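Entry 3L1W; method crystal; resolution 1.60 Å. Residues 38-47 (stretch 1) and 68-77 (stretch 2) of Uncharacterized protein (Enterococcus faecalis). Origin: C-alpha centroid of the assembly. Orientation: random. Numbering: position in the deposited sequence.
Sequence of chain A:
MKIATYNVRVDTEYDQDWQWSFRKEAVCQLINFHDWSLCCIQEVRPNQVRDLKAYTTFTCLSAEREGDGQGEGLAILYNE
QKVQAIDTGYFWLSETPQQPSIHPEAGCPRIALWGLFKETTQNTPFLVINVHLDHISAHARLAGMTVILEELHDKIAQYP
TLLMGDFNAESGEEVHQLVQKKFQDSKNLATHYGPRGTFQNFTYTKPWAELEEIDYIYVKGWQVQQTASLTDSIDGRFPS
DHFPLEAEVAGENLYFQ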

ATOM      1  N   LEU A  38      -2.493   0.599 -14.666  1.00 13.01           N
ATOM      2  CA  LEU A  38      -2.766   1.914 -15.225  1.00 14.01           C
ATOM      3  C   LEU A  38      -3.361   2.820 -14.162  1.00 17.58           C
ATOM      4  O   LEU A  38      -3.949   2.338 -13.190  1.00 16.49           O
ATOM      5  CB  LEU A  38      -3.716   1.815 -16.425  1.00 17.92           C
ATOM      6  CG  LEU A  38      -5.105   1.263 -16.131  1.00 19.48           C
ATOM      7  CD1 LEU A  38      -6.060   2.417 -15.831  1.00 20.91           C
ATOM      8  CD2 LEU A  38      -5.619   0.460 -17.320  1.00 22.29           C
ATOM      9  N   CYS A  39      -3.198   4.129 -14.353  1.00 13.04           N
ATOM     10  CA  CYS A  39      -3.711   5.112 -13.406  1.00 14.77           C
ATOM     11  C   CYS A  39      -4.224   6.314 -14.175  1.00 15.61           C
ATOM     12  O   CYS A  39      -3.490   6.901 -14.973  1.00 16.93           O
ATOM     13  CB  CYS A  39      -2.597   5.557 -12.440  1.00 15.78           C
ATOM     14  SG  CYS A  39      -3.178   6.610 -11.054  1.00 19.58           S
ATOM     15  N   CYS A  40      -5.477   6.694 -13.936  1.00 14.09           N
ATOM     16  CA  CYS A  40      -5.976   7.964 -14.455  1.00 14.22           C
ATOM     17  C   CYS A  40      -5.521   9.078 -13.522  1.00 16.23           C
ATOM     18  O   CYS A  40      -5.617   8.952 -12.302  1.00 15.02           O
ATOM     19  CB  CYS A  40      -7.504   7.951 -14.549  1.00 14.43           C
ATOM     20  SG  CYS A  40      -8.125   6.931 -15.915  1.00 16.98           S
ATOM     21  N   ILE A  41      -5.019  10.162 -14.105  1.00 13.72           N
ATOM     22  CA  ILE A  41      -4.504  11.290 -13.351  1.00 12.36           C
ATOM     23  C   ILE A  41      -5.303  12.527 -13.709  1.00 13.32           C
ATOM     24  O   ILE A  41      -5.550  12.780 -14.889  1.00 14.25           O
ATOM     25  CB  ILE A  41      -3.034  11.563 -13.737  1.00 13.04           C
ATOM     26  CG1 ILE A  41      -2.135  10.392 -13.323  1.00 13.16           C
ATOM     27  CG2 ILE A  41      -2.517  12.860 -13.081  1.00 13.56           C
ATOM     28  CD1 ILE A  41      -2.035  10.214 -11.804  1.00 16.77           C
ATOM     29  N   GLN A  42      -5.711  13.303 -12.703  1.00 13.91           N
ATOM     30  CA  GLN A  42      -6.319  14.609 -12.954  1.00 16.75           C
ATOM     31  C   GLN A  42      -5.449  15.748 -12.423  1.00 16.09           C
ATOM     32  O   GLN A  42      -4.653  15.554 -11.501  1.00 15.15           O
ATOM     33  CB  GLN A  42      -7.720  14.721 -12.336  1.00 13.70           C
ATOM     34  CG  GLN A  42      -8.700  13.640 -12.774  1.00 14.75           C
ATOM     35  CD  GLN A  42      -8.459  12.343 -12.026  1.00 14.79           C
ATOM     36  OE1 GLN A  42      -8.192  12.355 -10.823  1.00 13.68           O
ATOM     37  NE2 GLN A  42      -8.558  11.221 -12.726  1.00 13.43           N
ATOM     38  N   GLU A  43      -5.627  16.923 -13.022  1.00 16.45           N
ATOM     39  CA  GLU A  43      -5.026  18.194 -12.580  1.00 17.56           C
ATOM     40  C   GLU A  43      -3.519  18.276 -12.796  1.00 15.97           C
ATOM     41  O   GLU A  43      -2.759  18.489 -11.857  1.00 16.42           O
ATOM     42  CB  GLU A  43      -5.386  18.507 -11.124  1.00 16.76           C
ATOM     43  CG  GLU A  43      -6.885  18.691 -10.903  1.00 16.04           C
ATOM     44  CD  GLU A  43      -7.229  19.445  -9.627  1.00 18.56           C
ATOM     45  OE1 GLU A  43      -6.367  20.172  -9.105  1.00 18.07           O
ATOM     46  OE2 GLU A  43      -8.386  19.335  -9.158  1.00 17.15           O
ATOM     47  N   VAL A  44      -3.090  18.106 -14.040  1.00 17.53           N
ATOM     48  CA  VAL A  44      -1.676  18.230 -14.361  1.00 17.52           C
ATOM     49  C   VAL A  44      -1.433  19.267 -15.456  1.00 17.43           C
ATOM     50  O   VAL A  44      -1.866  19.107 -16.601  1.00 19.17           O
ATOM     51  CB  VAL A  44      -1.049  16.867 -14.743  1.00 16.68           C
ATOM     52  CG1 VAL A  44      -0.906  16.004 -13.496  1.00 15.06           C
ATOM     53  CG2 VAL A  44      -1.887  16.143 -15.814  1.00 17.84           C
ATOM     54  N   ARG A  45      -0.743  20.336 -15.082  1.00 17.93           N
ATOM     55  CA  ARG A  45      -0.243  21.296 -16.049  1.00 17.19           C
ATOM     56  C   ARG A  45       0.959  20.674 -16.758  1.00 19.81           C
ATOM     57  O   ARG A  45       1.437  19.603 -16.357  1.00 17.48           O
ATOM     58  CB  ARG A  45       0.118  22.600 -15.335  1.00 20.53           C
ATOM     59  CG  ARG A  45      -1.118  23.315 -14.773  1.00 24.69           C
ATOM     60  CD  ARG A  45      -0.778  24.647 -14.108  1.00 27.41           C
ATOM     61  NE  ARG A  45      -0.014  25.502 -15.005  1.00 34.61           N
ATOM     62  CZ  ARG A  45      -0.520  26.100 -16.082  1.00 54.70           C
ATOM     63  NH1 ARG A  45       0.257  26.857 -16.846  1.00 59.95           N
ATOM     64  NH2 ARG A  45      -1.798  25.941 -16.398  1.00 59.45           N
ATOM     65  N   PRO A  46       1.441  21.314 -17.833  1.00 19.16           N
ATOM     66  CA  PRO A  46       2.494  20.667 -18.626  1.00 17.04           C
ATOM     67  C   PRO A  46       3.732  20.281 -17.828  1.00 20.13           C
ATOM     68  O   PRO A  46       4.315  19.219 -18.082  1.00 21.20           O
ATOM     69  CB  PRO A  46       2.832  21.727 -19.676  1.00 19.79           C
ATOM     70  CG  PRO A  46       1.527  22.442 -19.879  1.00 21.29           C
ATOM     71  CD  PRO A  46       0.901  22.515 -18.504  1.00 19.60           C
ATOM     72  N   ASN A  47       4.138  21.116 -16.876  1.00 19.72           N
ATOM     73  CA  ASN A  47       5.294  20.772 -16.060  1.00 20.42           C
ATOM     74  C   ASN A  47       5.070  19.511 -15.230  1.00 20.99           C
ATOM     75  O   ASN A  47       5.983  18.712 -15.036  1.00 19.39           O
ATOM     76  CB  ASN A  47       5.716  21.950 -15.174  1.00 19.19           C
ATOM     77  CG  ASN A  47       4.681  22.297 -14.124  1.00 23.82           C
ATOM     78  OD1 ASN A  47       3.487  22.387 -14.414  1.00 25.47           O
ATOM     79  ND2 ASN A  47       5.134  22.486 -12.896  1.00 25.70           N
ATOM     80  N   ASP A  68      -3.967  24.640 -26.694  1.00 65.52           N
ATOM     81  CA  ASP A  68      -2.645  25.152 -27.058  1.00 63.86           C
ATOM     82  C   ASP A  68      -1.521  24.378 -26.362  1.00 63.00           C
ATOM     83  O   ASP A  68      -0.370  24.815 -26.350  1.00 62.66           O
ATOM     84  CB  ASP A  68      -2.536  26.649 -26.743  1.00 54.63           C
ATOM     85  CG  ASP A  68      -2.766  26.959 -25.273  1.00 54.40           C
ATOM     86  OD1 ASP A  68      -2.751  26.016 -24.453  1.00 50.12           O
ATOM     87  OD2 ASP A  68      -2.961  28.146 -24.932  1.00 51.93           O
ATOM     88  N   GLY A  69      -1.867  23.230 -25.783  1.00 58.24           N
ATOM     89  CA  GLY A  69      -0.904  22.384 -25.099  1.00 47.94           C
ATOM     90  C   GLY A  69      -0.309  23.010 -23.849  1.00 38.96           C
ATOM     91  O   GLY A  69       0.624  22.472 -23.259  1.00 37.78           O
ATOM     92  N   GLN A  70      -0.850  24.147 -23.433  1.00 35.32           N
ATOM     93  CA  GLN A  70      -0.291  24.859 -22.289  1.00 35.29           C
ATOM     94  C   GLN A  70      -1.166  24.796 -21.043  1.00 31.20           C
ATOM     95  O   GLN A  70      -0.751  25.235 -19.970  1.00 29.14           O
ATOM     96  CB  GLN A  70      -0.021  26.321 -22.654  1.00 43.81           C
ATOM     97  CG  GLN A  70       0.874  26.494 -23.870  1.00 55.59           C
ATOM     98  CD  GLN A  70       2.192  25.763 -23.723  1.00 66.01           C
ATOM     99  OE1 GLN A  70       2.893  25.919 -22.724  1.00 71.99           O
ATOM    100  NE2 GLN A  70       2.536  24.955 -24.719  1.00 69.30           N
ATOM    101  N   GLY A  71      -2.374  24.257 -21.175  1.00 27.66           N
ATOM    102  CA  GLY A  71      -3.324  24.303 -20.077  1.00 27.52           C
ATOM    103  C   GLY A  71      -3.267  23.143 -19.095  1.00 24.29           C
ATOM    104  O   GLY A  71      -2.438  22.243 -19.214  1.00 21.66           O
ATOM    105  N   GLU A  72      -4.164  23.176 -18.116  1.00 21.46           N
ATOM    106  CA  GLU A  72      -4.324  22.076 -17.163  1.00 19.45           C
ATOM    107  C   GLU A  72      -4.917  20.882 -17.893  1.00 20.55           C
ATOM    108  O   GLU A  72      -5.832  21.029 -18.709  1.00 22.63           O
ATOM    109  CB  GLU A  72      -5.237  22.506 -16.011  1.00 18.80           C
ATOM    110  CG  GLU A  72      -5.551  21.402 -15.008  1.00 20.62           C
ATOM    111  CD  GLU A  72      -6.538  21.842 -13.938  1.00 23.25           C
ATOM    112  OE1 GLU A  72      -6.579  23.051 -13.617  1.00 24.68           O
ATOM    113  OE2 GLU A  72      -7.270  20.977 -13.412  1.00 22.78           O
ATOM    114  N   GLY A  73      -4.407  19.693 -17.602  1.00 18.65           N
ATOM    115  CA  GLY A  73      -4.800  18.528 -18.370  1.00 23.13           C
ATOM    116  C   GLY A  73      -5.031  17.265 -17.566  1.00 21.75           C
ATOM    117  O   GLY A  73      -5.055  17.267 -16.334  1.00 18.23           O
ATOM    118  N   LEU A  74      -5.219  16.181 -18.305  1.00 16.14           N
ATOM    119  CA  LEU A  74      -5.445  14.859 -17.746  1.00 14.14           C
ATOM    120  C   LEU A  74      -4.371  13.941 -18.292  1.00 16.34           C
ATOM    121  O   LEU A  74      -3.773  14.220 -19.335  1.00 16.13           O
ATOM    122  CB  LEU A  74      -6.803  14.324 -18.183  1.00 15.38           C
ATOM    123  CG  LEU A  74      -8.032  15.161 -17.854  1.00 16.09           C
ATOM    124  CD1 LEU A  74      -9.294  14.499 -18.400  1.00 17.11           C
ATOM    125  CD2 LEU A  74      -8.139  15.388 -16.338  1.00 17.38           C
ATOM    126  N   ALA A  75      -4.116  12.842 -17.590  1.00 14.46           N
ATOM    127  CA  ALA A  75      -3.193  11.844 -18.103  1.00 15.05           C
ATOM    128  C   ALA A  75      -3.722  10.464 -17.801  1.00 15.32           C
ATOM    129  O   ALA A  75      -4.495  10.263 -16.853  1.00 14.90           O
ATOM    130  CB  ALA A  75      -1.789  12.023 -17.482  1.00 15.40           C
ATOM    131  N   ILE A  76      -3.322   9.508 -18.625  1.00 15.11           N
ATOM    132  CA  ILE A  76      -3.480   8.111 -18.269  1.00 12.77           C
ATOM    133  C   ILE A  76      -2.093   7.506 -18.292  1.00 14.95           C
ATOM    134  O   ILE A  76      -1.428   7.510 -19.324  1.00 16.21           O
ATOM    135  CB  ILE A  76      -4.403   7.359 -19.247  1.00 13.55           C
ATOM    136  CG1 ILE A  76      -5.795   7.986 -19.242  1.00 15.18           C
ATOM    137  CG2 ILE A  76      -4.491   5.874 -18.838  1.00 15.04           C
ATOM    138  CD1 ILE A  76      -6.730   7.414 -20.299  1.00 21.57           C
ATOM    139  N   LEU A  77      -1.637   7.056 -17.127  1.00 14.32           N
ATOM    140  CA  LEU A  77      -0.348   6.393 -17.023  1.00 11.66           C
ATOM    141  C   LEU A  77      -0.606   4.909 -17.168  1.00 13.70           C
ATOM    142  O   LEU A  77      -1.567   4.383 -16.604  1.00 15.65           O
ATOM    143  CB  LEU A  77       0.280   6.665 -15.649  1.00 16.35           C
ATOM    144  CG  LEU A  77       0.481   8.129 -15.262  1.00 17.91           C
ATOM    145  CD1 LEU A  77       1.124   8.241 -13.883  1.00 18.78           C
ATOM    146  CD2 LEU A  77       1.327   8.845 -16.313  1.00 19.15           C
TER
HETATM  147  O   HOH W   1      -7.771  18.417 -14.542  1.00 20.58           O
HETATM  148  O   HOH W   2      -1.056  19.695 -19.249  1.00 21.25           O

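Stretch 2 enters the contact as a loop and leaves it as a strand, running antiparallel to strand 38-44. Asp-68 does not touch stretch 1, but it shapes the turn: its OD1 accepts a hydrogen bond from Gln-70 N at 2.9 Å, a short carboxylate-to-backbone link of the kind aspartate readily makes at turns. Gly-69 follows with phi of 66°, a value that glycine adopts more easily than other residues. Gly-69 O lies 3.5 Å from Pro-46 CG.

The CA-to-CB bond of Gln-70 points away from stretch 1, and the residue meets it through the backbone, with Gln-70 O 3.5 Å from Pro-46 CD. Gly-71 O comes to 3.4 Å from the same Pro-46 CD, so the proline ring packs against successive carbonyls of the loop. Proline suits this position: its ring offers carbon rather than an amide hydrogen to the loop, and its phi of -56° fits the start of the helix. Gly-71 O is also joined to Val-44 O by water 2, which donates to both, at 2.9 Å from Gly-71 O and 2.8 Å from Val-44 O.

At Glu-72 the side chain is extended, with chi1 and chi2 both t, and its end approaches stretch 1. Glu-72 OE2 lies 3.4 Å from Glu-43 CG and 4.5 Å from Glu-43 OE1, a proximity of like charges. Water 1 donates to Glu-72 OE2 at 2.8 Å and accepts a weak hydrogen bond from Glu-43 N at 3.0 Å, while both carboxylate oxygens of Glu-43 are satisfied elsewhere in the structure. The Arg-45 guanidinium lies obliquely over the loop backbone, its NH2 4.0 Å from Glu-72 N.

Gly-73 begins the strand. Gly-73 N donates to Val-44 O at 2.8 Å, with a bent angle of 138°, and Val-44 N returns a nearly straight bond to Gly-73 O at 3.1 Å. An ideal CB on Gly-73 would sit 3.5 Å from Val-44 O, an ordinary contact distance, so this neighbour alone does not call for glycine.

Between this pair and the next, stretch 1 has an extra residue: Val-44 pairs with Gly-73, but Ile-41 with Ala-75. Glu-43, with positive phi and psi (70° and 57°), occupies the irregular step. Leu-74 reaches across here, its CD2 4.0 Å from Gln-42 CG, placing a branched apolar end against the aliphatic part of the glutamine.

Ala-75 restores regular pairing: Ala-75 N donates to Ile-41 O at 3.1 Å, and Ile-41 N to Ala-75 O at 2.8 Å. Its small methyl fits beside two beta-branched neighbours, with Ala-75 CB 4.0 Å from Ile-41 CB and 4.4 Å from Val-44 CG2.

Ile-76 turns to the other face, where its CG1 meets Cys-40 SG at 4.2 Å, a buried apolar contact. Leu-77 closes the series: Leu-77 N to Cys-39 O and Cys-39 N to Leu-77 O are both 2.8 Å. Leu-77 CD1 reaches Ile-41 CG1 at 3.9 Å, extending the apolar surface shared with Ala-75.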